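Local coordinates for insect group II chitinase (Ostrinia furnacalis, PDB 5Y2A) that hydrolyses beta-1,4 linkages of chitin through a family 18 glycoside hydrolase catalytic domain, contributing to chitin breakdown in insects, at the interface of chains A and B. Numbering follows the deposited sequence. Chains: chain A/B, insect group II chitinase.

The interface of chains A and B. Residues chain A 133, 136; chain B 271, 279.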
loop_
_atom_site.group_PDB
_atom_site.type_symbol
_atom_site.label_atom_id
_atom_site.label_comp_id
_atom_site.label_asym_id
_atom_site.label_seq_id
_atom_site.Cartn_x
_atom_site.Cartn_y
_atom_site.Cartn_z
ATOM N N GLU A 133 15.819 -7.505 -0.609
ATOM C CA GLU A 133 16.689 -7.400 0.567
ATOM C C GLU A 133 17.654 -8.584 0.540
ATOM O O GLU A 133 17.394 -9.636 1.128
ATOM C CB GLU A 133 15.860 -7.354 1.843
ATOM C CG GLU A 133 14.939 -6.154 1.953
ATOM C CD GLU A 133 14.513 -5.879 3.383
ATOM O OE1 GLU A 133 13.968 -6.798 4.032
ATOM O OE2 GLU A 133 14.738 -4.752 3.863
ATOM N N LYS A 136 18.950 -10.686 3.534
ATOM C CA LYS A 136 17.897 -11.493 4.170
ATOM C C LYS A 136 17.832 -13.015 3.969
ATOM O O LYS A 136 17.573 -13.764 4.912
ATOM C CB LYS A 136 16.523 -10.890 3.850
ATOM C CG LYS A 136 16.383 -9.426 4.235
ATOM C CD LYS A 136 16.398 -9.249 5.745
ATOM C CE LYS A 136 16.442 -7.778 6.128
ATOM N NZ LYS A 136 15.080 -7.226 6.367
ATOM N N GLU B 271 9.629 -7.499 10.888
ATOM C CA GLU B 271 9.022 -8.232 9.785
ATOM C C GLU B 271 7.522 -7.974 9.751
ATOM O O GLU B 271 6.865 -7.920 10.794
ATOM C CB GLU B 271 9.303 -9.727 9.933
ATOM C CG GLU B 271 10.791 -10.061 9.902
ATOM C CD GLU B 271 11.444 -9.759 8.566
ATOM O OE1 GLU B 271 10.835 -10.058 7.514
ATOM O OE2 GLU B 271 12.567 -9.208 8.571
ATOM N N ARG B 279 5.892 -3.540 7.074
ATOM C CA ARG B 279 7.072 -3.582 7.926
ATOM C C ARG B 279 7.023 -2.482 8.991
ATOM O O ARG B 279 6.670 -1.338 8.706
ATOM C CB ARG B 279 8.344 -3.449 7.088
ATOM C CG ARG B 279 8.660 -4.671 6.241
ATOM C CD ARG B 279 10.114 -4.674 5.797
ATOM N NE ARG B 279 11.031 -4.746 6.930
ATOM C CZ ARG B 279 11.715 -5.835 7.269
ATOM N NH1 ARG B 279 11.587 -6.949 6.561
ATOM N NH2 ARG B 279 12.529 -5.809 8.317
#
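B:Arg279 reaches out from a surface loop of one family 18 chitinase domain towards A:Glu133 and A:Lys136 on a loop of the other, forming a small charged cluster between two copies that may meet so only in the crystal. Its terminal nitrogen NH1 forms a long salt bridge, 3.5 Å, with the carboxylate oxygen OE1 of A:Glu133; arginine suits the place because its length lets NH1 face acids of both chains. The two chains pass one another running opposite ways, and the carboxylate is turned 67° from the guanidinium plane, unlike the flat, two-pronged pairing these groups can make. A:Glu133 suits its place because, nearly straight past CG (chi2 -160°), it carries OE1 to the boundary, where the same oxygen takes a 2.6 Å hydrogen bond from the ammonium NZ of A:Lys136. That nitrogen comes from above the carboxylate plane, 45° out of it; a flexible lysine, kinked at its second and last torsions, can curl its amine back onto its neighbour. Lysine and arginine thus share OE1 as two bases, and B:Glu271 is likely to add negative charge on the far side. Its OE2 makes a loose salt bridge of 3.9 Å to A:Lys136 NZ. Within its own chain OE2 also pairs with B:Arg279 NH1 at 3.2 Å, a salt bridge whose hydrogen bond is weak. With a glutamine replacing A:Glu133, the neighbouring lysine and arginine would probably lose the negative charge they share, making their mutual approach less favourable.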